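Local coordinates for thiamin pyrophosphokinase family protein (Enterococcus faecalis, PDB 3MEL) that probably catalyses the transfer of pyrophosphate from ATP to thiamine, and binds thiamine diphosphate and magnesium, at residues P16-A21 with A39-Q44; V27-G32 with Q81-E86. One frame throughout, in Å; residues are numbered along the deposited sequence.

Contact 1 of 2, residues P16-A21 with A39-Q44; sequences PTIEPA and ADLPLQ
Two connecting loops on the surface beside the parallel part of the mixed sheet meet here: loop 16-21, on the way from strand 3-7 to strand 26-29, and loop 39-44, on the way from helix 32-37 to strand 45-48. L41 supplies all of one side of the contact, each of its two methyls meeting a different residue of the first loop. CD1 of L41 comes tip to tip against CD1 of I18, at 3.7 Å. Its other methyl, CD2, lies against the pyrrolidine ring of P20, 3.6 Å from CG of P20, and it is equally close to the CB of that ring. The leucine side chain crosses the proline at about a right angle, whereas it and the isoleucine extend toward each other. Torsions account for the reach of I18: CG1 is anti to the backbone N (chi1 167°) and the chain stays extended to CD1 (chi2 -157°), which brings the terminal methyl forward. All pairs are apolar, and no hydrogen bond links the loops; with 114 Å² buried in total and a nearest CA pair, P20 and L41, 7.8 Å apart, they meet through side chains and not through their backbones. L41 follows directly on a Schellman motif that ends helix 32-37, with D40 at positive phi as its C' residue and the N of L41 bonded to the O of L36, so the leucine leaves the chain directly after the helix end. Around the contact, L41 also packs on L36 of that helix, and I18 touches Y23. F26, at the start of strand 26-29, is touched by both P20 and L41, so the two loops converge over the beginning of the strand that lies between 3-7 and 45-48 in the sheet.

Contact 2 of 2, residues V27-G32 with Q81-E86; sequences VGIDRG and QLALQE
I29 covers the methyl group of A83 with the outer part of its side chain: CG1 of I29 lies 3.8 Å from CB of A83, and CD1 of I29 is at 3.9 Å from the same carbon. This double approach follows from the first torsion, which sets CG1 anti to the carbonyl carbon (chi1 -56°), and from the extended second one (chi2 175°). V27, two residues earlier and on the same face of the strand, adds a looser contact, its CG1 4.4 Å from CB of A83. The single methyl of A83 is consistent with the close approach of helix 79-90, CA of I29 and CA of A83 being 6.8 Å apart. In the fold this is a helix packed on one face of the parallel part of the mixed sheet, and V47 of the adjacent strand 45-48 also touches A83. Just past I29 the strand gives way to a type II' turn ending at G32, closed by a bond from N of G32 to O of I29 (2.7 Å). D30, at positive phi in that turn, is a magnesium ligand together with D49, and its OD1 accepts a hydrogen bond from N of F50. The side chain of I29 itself also touches D79 and T80 at the start of the helix, and its nearest atom lies about 4 Å from the bound thiamine diphosphate.

In the fold
Both contacts border strand 26-29, but at different depths: contact 2 includes most of it, while contact 1 lies against F26 at its start. Contact 2 is buried, its centre about 12 Å from the centre of the chain, and joins strand to helix beside the ligand and magnesium sites; contact 1, its centre about 16 Å out, is a surface meeting of two loops away from them. Both are wholly apolar across the interface, yet in contact 1 a leucine meets an isoleucine and a proline through its two methyls, while in contact 2 one alanine methyl meets two strand residues. Segments 39-44 and 27-32 touch, CD1 of L43 lying 3.6 Å from N of G28.

Contact 1 of 2, residues P16-A21 with A39-Q44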
ATOM      1  N   PRO A  16       7.602 -14.531  -1.747  1.00 33.23           N
ATOM      2  CA  PRO A  16       8.929 -14.388  -2.315  1.00 29.22           C
ATOM      3  C   PRO A  16       9.487 -15.801  -2.439  1.00 38.56           C
ATOM      4  O   PRO A  16       8.935 -16.750  -1.869  1.00 39.33           O
ATOM      5  CB  PRO A  16       9.707 -13.651  -1.225  1.00 26.64           C
ATOM      6  CG  PRO A  16       8.758 -13.407  -0.111  1.00 27.45           C
ATOM      7  CD  PRO A  16       7.601 -14.302  -0.298  1.00 31.42           C
ATOM      8  N   THR A  17      10.566 -15.958  -3.186  1.00 37.34           N
ATOM      9  CA  THR A  17      11.276 -17.202  -3.151  1.00 36.12           C
ATOM     10  C   THR A  17      11.823 -17.306  -1.749  1.00 34.00           C
ATOM     11  O   THR A  17      12.511 -16.407  -1.280  1.00 31.04           O
ATOM     12  CB  THR A  17      12.402 -17.243  -4.189  1.00 33.07           C
ATOM     13  OG1 THR A  17      11.900 -17.826  -5.398  1.00 32.48           O
ATOM     14  CG2 THR A  17      13.550 -18.080  -3.681  1.00 32.39           C
ATOM     15  N   ILE A  18      11.494 -18.403  -1.079  1.00 35.53           N
ATOM     16  CA  ILE A  18      11.996 -18.653   0.267  1.00 39.89           C
ATOM     17  C   ILE A  18      13.072 -19.769   0.347  1.00 45.02           C
ATOM     18  O   ILE A  18      12.972 -20.814  -0.308  1.00 42.49           O
ATOM     19  CB  ILE A  18      10.812 -18.941   1.244  1.00 40.49           C
ATOM     20  CG1 ILE A  18      11.321 -19.514   2.556  1.00 42.34           C
ATOM     21  CG2 ILE A  18       9.799 -19.908   0.636  1.00 37.12           C
ATOM     22  CD1 ILE A  18      10.274 -20.311   3.289  1.00 44.64           C
ATOM     23  N   GLU A  19      14.116 -19.519   1.135  1.00 48.00           N
ATOM     24  CA  GLU A  19      15.045 -20.571   1.541  1.00 48.64           C
ATOM     25  C   GLU A  19      14.929 -20.816   3.054  1.00 44.35           C
ATOM     26  O   GLU A  19      15.273 -19.946   3.853  1.00 44.59           O
ATOM     27  CB  GLU A  19      16.493 -20.242   1.124  1.00 52.27           C
ATOM     28  CG  GLU A  19      17.077 -21.199   0.037  1.00 54.86           C
ATOM     29  CD  GLU A  19      17.161 -20.561  -1.364  1.00 58.99           C
ATOM     30  OE1 GLU A  19      17.656 -19.414  -1.460  1.00 60.34           O
ATOM     31  OE2 GLU A  19      16.757 -21.208  -2.369  1.00 51.14           O
ATOM     32  N   PRO A  20      14.435 -22.008   3.445  1.00 41.97           N
ATOM     33  CA  PRO A  20      14.139 -22.416   4.834  1.00 38.64           C
ATOM     34  C   PRO A  20      15.358 -22.557   5.749  1.00 41.72           C
ATOM     35  O   PRO A  20      15.258 -22.212   6.931  1.00 42.01           O
ATOM     36  CB  PRO A  20      13.448 -23.777   4.671  1.00 43.74           C
ATOM     37  CG  PRO A  20      13.006 -23.809   3.201  1.00 47.17           C
ATOM     38  CD  PRO A  20      14.079 -23.060   2.480  1.00 43.87           C
ATOM     39  N   ALA A  21      16.476 -23.075   5.235  1.00 42.34           N
ATOM     40  CA  ALA A  21      17.713 -23.110   6.018  1.00 40.87           C
ATOM     41  C   ALA A  21      17.917 -21.777   6.739  1.00 45.65           C
ATOM     42  O   ALA A  21      18.386 -21.727   7.880  1.00 47.72           O
ATOM     43  CB  ALA A  21      18.902 -23.401   5.126  1.00 38.89           C
ATOM     44  N   ALA A  39       3.047 -26.781   2.325  1.00 48.02           N
ATOM     45  CA  ALA A  39       4.284 -26.527   1.598  1.00 47.74           C
ATOM     46  C   ALA A  39       5.406 -27.280   2.283  1.00 47.97           C
ATOM     47  O   ALA A  39       6.580 -26.957   2.128  1.00 49.68           O
ATOM     48  CB  ALA A  39       4.594 -25.040   1.557  1.00 51.86           C
ATOM     49  N   ASP A  40       5.018 -28.272   3.070  1.00 52.23           N
ATOM     50  CA  ASP A  40       5.957 -29.183   3.697  1.00 46.86           C
ATOM     51  C   ASP A  40       7.006 -28.451   4.535  1.00 42.06           C
ATOM     52  O   ASP A  40       8.100 -28.946   4.736  1.00 51.98           O
ATOM     53  CB  ASP A  40       6.602 -30.066   2.626  1.00 51.79           C
ATOM     54  CG  ASP A  40       6.692 -31.535   3.042  1.00 67.20           C
ATOM     55  OD1 ASP A  40       7.071 -31.810   4.207  1.00 70.28           O
ATOM     56  OD2 ASP A  40       6.398 -32.421   2.199  1.00 69.76           O
ATOM     57  N   LEU A  41       6.657 -27.281   5.045  1.00 43.37           N
ATOM     58  CA  LEU A  41       7.557 -26.499   5.897  1.00 43.17           C
ATOM     59  C   LEU A  41       7.153 -26.612   7.367  1.00 36.20           C
ATOM     60  O   LEU A  41       6.040 -27.044   7.669  1.00 38.47           O
ATOM     61  CB  LEU A  41       7.539 -25.021   5.466  1.00 43.57           C
ATOM     62  CG  LEU A  41       8.456 -24.569   4.323  1.00 40.48           C
ATOM     63  CD1 LEU A  41       8.034 -23.213   3.792  1.00 34.32           C
ATOM     64  CD2 LEU A  41       9.900 -24.531   4.789  1.00 38.29           C
ATOM     65  N   PRO A  42       8.052 -26.224   8.291  1.00 34.77           N
ATOM     66  CA  PRO A  42       7.702 -26.325   9.719  1.00 36.40           C
ATOM     67  C   PRO A  42       6.640 -25.308  10.178  1.00 36.46           C
ATOM     68  O   PRO A  42       6.358 -24.311   9.507  1.00 34.43           O
ATOM     69  CB  PRO A  42       9.041 -26.069  10.442  1.00 30.80           C
ATOM     70  CG  PRO A  42      10.089 -26.216   9.405  1.00 32.36           C
ATOM     71  CD  PRO A  42       9.449 -25.805   8.107  1.00 35.34           C
ATOM     72  N   LEU A  43       6.038 -25.595  11.325  1.00 37.15           N
ATOM     73  CA  LEU A  43       5.095 -24.688  11.966  1.00 32.12           C
ATOM     74  C   LEU A  43       5.424 -24.802  13.418  1.00 28.97           C
ATOM     75  O   LEU A  43       5.162 -25.822  14.020  1.00 34.67           O
ATOM     76  CB  LEU A  43       3.651 -25.130  11.730  1.00 28.40           C
ATOM     77  CG  LEU A  43       2.554 -24.378  12.479  1.00 30.06           C
ATOM     78  CD1 LEU A  43       2.555 -22.899  12.110  1.00 30.09           C
ATOM     79  CD2 LEU A  43       1.192 -25.008  12.212  1.00 32.36           C
ATOM     80  N   GLN A  44       6.032 -23.777  13.980  1.00 27.99           N
ATOM     81  CA  GLN A  44       6.457 -23.863  15.361  1.00 31.47           C
ATOM     82  C   GLN A  44       5.658 -22.931  16.269  1.00 32.44           C
ATOM     83  O   GLN A  44       5.651 -23.107  17.497  1.00 32.39           O
ATOM     84  CB  GLN A  44       7.954 -23.591  15.468  1.00 29.39           C
ATOM     85  CG  GLN A  44       8.790 -24.616  14.737  1.00 30.94           C
ATOM     86  CD  GLN A  44      10.170 -24.114  14.457  1.00 27.23           C
ATOM     87  OE1 GLN A  44      11.102 -24.375  15.198  1.00 27.26           O
ATOM     88  NE2 GLN A  44      10.302 -23.354  13.399  1.00 31.37           N
TER

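Contact 2 of 2, residues V27-G32 with Q81-E86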
ATOM      1  N   VAL A  27       6.580 -19.214  11.824  1.00 32.05           N
ATOM      2  CA  VAL A  27       5.384 -18.693  12.477  1.00 28.05           C
ATOM      3  C   VAL A  27       4.217 -18.625  11.503  1.00 27.40           C
ATOM      4  O   VAL A  27       4.303 -17.978  10.477  1.00 27.81           O
ATOM      5  CB  VAL A  27       5.639 -17.294  13.053  1.00 25.70           C
ATOM      6  CG1 VAL A  27       4.433 -16.814  13.860  1.00 27.59           C
ATOM      7  CG2 VAL A  27       6.858 -17.307  13.929  1.00 24.75           C
ATOM      8  N   GLY A  28       3.128 -19.309  11.832  1.00 27.73           N
ATOM      9  CA  GLY A  28       1.932 -19.271  11.022  1.00 28.12           C
ATOM     10  C   GLY A  28       0.986 -18.240  11.600  1.00 31.59           C
ATOM     11  O   GLY A  28       0.901 -18.067  12.815  1.00 33.11           O
ATOM     12  N   ILE A  29       0.283 -17.535  10.729  1.00 31.77           N
ATOM     13  CA  ILE A  29      -0.718 -16.578  11.165  1.00 32.09           C
ATOM     14  C   ILE A  29      -2.049 -16.974  10.553  1.00 34.06           C
ATOM     15  O   ILE A  29      -2.208 -16.943   9.334  1.00 31.15           O
ATOM     16  CB  ILE A  29      -0.347 -15.162  10.732  1.00 30.92           C
ATOM     17  CG1 ILE A  29       1.052 -14.803  11.255  1.00 29.17           C
ATOM     18  CG2 ILE A  29      -1.373 -14.189  11.224  1.00 30.32           C
ATOM     19  CD1 ILE A  29       1.570 -13.461  10.789  1.00 25.32           C
ATOM     20  N   ASP A  30      -2.997 -17.380  11.395  1.00 34.45           N
ATOM     21  CA  ASP A  30      -4.303 -17.803  10.907  1.00 35.81           C
ATOM     22  C   ASP A  30      -4.125 -18.812   9.779  1.00 35.38           C
ATOM     23  O   ASP A  30      -3.494 -19.844   9.946  1.00 36.18           O
ATOM     24  CB  ASP A  30      -5.116 -16.606  10.392  1.00 39.38           C
ATOM     25  CG  ASP A  30      -6.254 -16.226  11.306  1.00 43.93           C
ATOM     26  OD1 ASP A  30      -6.211 -16.577  12.497  1.00 43.27           O
ATOM     27  OD2 ASP A  30      -7.196 -15.558  10.839  1.00 52.39           O
ATOM     28  N   ARG A  31      -4.681 -18.489   8.625  1.00 34.27           N
ATOM     29  CA  ARG A  31      -4.706 -19.391   7.498  1.00 34.85           C
ATOM     30  C   ARG A  31      -3.299 -19.623   6.906  1.00 38.31           C
ATOM     31  O   ARG A  31      -3.067 -20.569   6.141  1.00 37.27           O
ATOM     32  CB  ARG A  31      -5.697 -18.848   6.468  1.00 37.80           C
ATOM     33  CG  ARG A  31      -6.082 -19.844   5.425  1.00 43.24           C
ATOM     34  CD  ARG A  31      -7.554 -19.805   5.055  1.00 42.52           C
ATOM     35  NE  ARG A  31      -7.779 -20.945   4.175  1.00 50.22           N
ATOM     36  CZ  ARG A  31      -8.202 -22.132   4.596  1.00 46.41           C
ATOM     37  NH1 ARG A  31      -8.500 -22.306   5.876  1.00 48.97           N
ATOM     38  NH2 ARG A  31      -8.347 -23.135   3.738  1.00 42.75           N
ATOM     39  N   GLY A  32      -2.353 -18.771   7.288  1.00 35.58           N
ATOM     40  CA  GLY A  32      -0.967 -18.965   6.909  1.00 32.67           C
ATOM     41  C   GLY A  32      -0.349 -20.207   7.535  1.00 34.68           C
ATOM     42  O   GLY A  32       0.642 -20.746   7.018  1.00 36.31           O
ATOM     43  N   GLN A  81      -0.296  -8.283  13.969  1.00 34.90           N
ATOM     44  CA  GLN A  81       0.322  -7.505  15.043  1.00 34.18           C
ATOM     45  C   GLN A  81       0.657  -8.404  16.224  1.00 33.03           C
ATOM     46  O   GLN A  81       1.742  -8.324  16.802  1.00 32.82           O
ATOM     47  CB  GLN A  81      -0.567  -6.353  15.501  1.00 34.52           C
ATOM     48  CG  GLN A  81      -0.508  -5.137  14.600  1.00 34.60           C
ATOM     49  CD  GLN A  81      -1.610  -4.137  14.904  1.00 39.00           C
ATOM     50  OE1 GLN A  81      -2.784  -4.503  15.034  1.00 42.41           O
ATOM     51  NE2 GLN A  81      -1.240  -2.868  15.017  1.00 32.76           N
ATOM     52  N   LEU A  82      -0.285  -9.275  16.563  1.00 33.83           N
ATOM     53  CA  LEU A  82      -0.125 -10.181  17.689  1.00 30.26           C
ATOM     54  C   LEU A  82       1.048 -11.146  17.500  1.00 31.68           C
ATOM     55  O   LEU A  82       1.936 -11.242  18.365  1.00 30.06           O
ATOM     56  CB  LEU A  82      -1.415 -10.965  17.917  1.00 30.82           C
ATOM     57  CG  LEU A  82      -1.325 -11.866  19.147  1.00 31.39           C
ATOM     58  CD1 LEU A  82      -0.896 -11.052  20.366  1.00 30.56           C
ATOM     59  CD2 LEU A  82      -2.628 -12.581  19.379  1.00 26.20           C
ATOM     60  N   ALA A  83       1.039 -11.850  16.366  1.00 32.18           N
ATOM     61  CA  ALA A  83       2.089 -12.801  16.020  1.00 25.64           C
ATOM     62  C   ALA A  83       3.460 -12.155  16.037  1.00 26.91           C
ATOM     63  O   ALA A  83       4.398 -12.739  16.540  1.00 28.54           O
ATOM     64  CB  ALA A  83       1.817 -13.438  14.688  1.00 25.20           C
ATOM     65  N   LEU A  84       3.589 -10.943  15.507  1.00 29.69           N
ATOM     66  CA  LEU A  84       4.891 -10.275  15.527  1.00 27.60           C
ATOM     67  C   LEU A  84       5.414 -10.046  16.940  1.00 31.01           C
ATOM     68  O   LEU A  84       6.568 -10.341  17.221  1.00 35.21           O
ATOM     69  CB  LEU A  84       4.873  -8.963  14.743  1.00 31.86           C
ATOM     70  CG  LEU A  84       6.161  -8.107  14.714  1.00 33.36           C
ATOM     71  CD1 LEU A  84       7.411  -8.840  14.132  1.00 24.08           C
ATOM     72  CD2 LEU A  84       5.876  -6.807  13.970  1.00 27.41           C
ATOM     73  N   GLN A  85       4.575  -9.529  17.828  1.00 30.36           N
ATOM     74  CA  GLN A  85       4.984  -9.297  19.207  1.00 30.35           C
ATOM     75  C   GLN A  85       5.362 -10.601  19.934  1.00 33.01           C
ATOM     76  O   GLN A  85       6.366 -10.654  20.647  1.00 33.38           O
ATOM     77  CB  GLN A  85       3.889  -8.543  19.974  1.00 31.89           C
ATOM     78  CG  GLN A  85       4.373  -7.899  21.289  1.00 36.18           C
ATOM     79  CD  GLN A  85       3.418  -6.850  21.811  1.00 38.25           C
ATOM     80  OE1 GLN A  85       2.385  -6.578  21.190  1.00 36.72           O
ATOM     81  NE2 GLN A  85       3.755  -6.247  22.954  1.00 39.33           N
ATOM     82  N   GLU A  86       4.559 -11.644  19.754  1.00 31.62           N
ATOM     83  CA  GLU A  86       4.844 -12.928  20.377  1.00 29.85           C
ATOM     84  C   GLU A  86       6.203 -13.445  19.924  1.00 31.00           C
ATOM     85  O   GLU A  86       7.012 -13.902  20.735  1.00 33.63           O
ATOM     86  CB  GLU A  86       3.773 -13.966  20.016  1.00 28.08           C
ATOM     87  CG  GLU A  86       2.389 -13.743  20.617  1.00 27.51           C
ATOM     88  CD  GLU A  86       2.394 -13.641  22.140  1.00 34.14           C
ATOM     89  OE1 GLU A  86       3.295 -14.215  22.787  1.00 35.85           O
ATOM     90  OE2 GLU A  86       1.486 -12.978  22.700  1.00 37.47           O
TER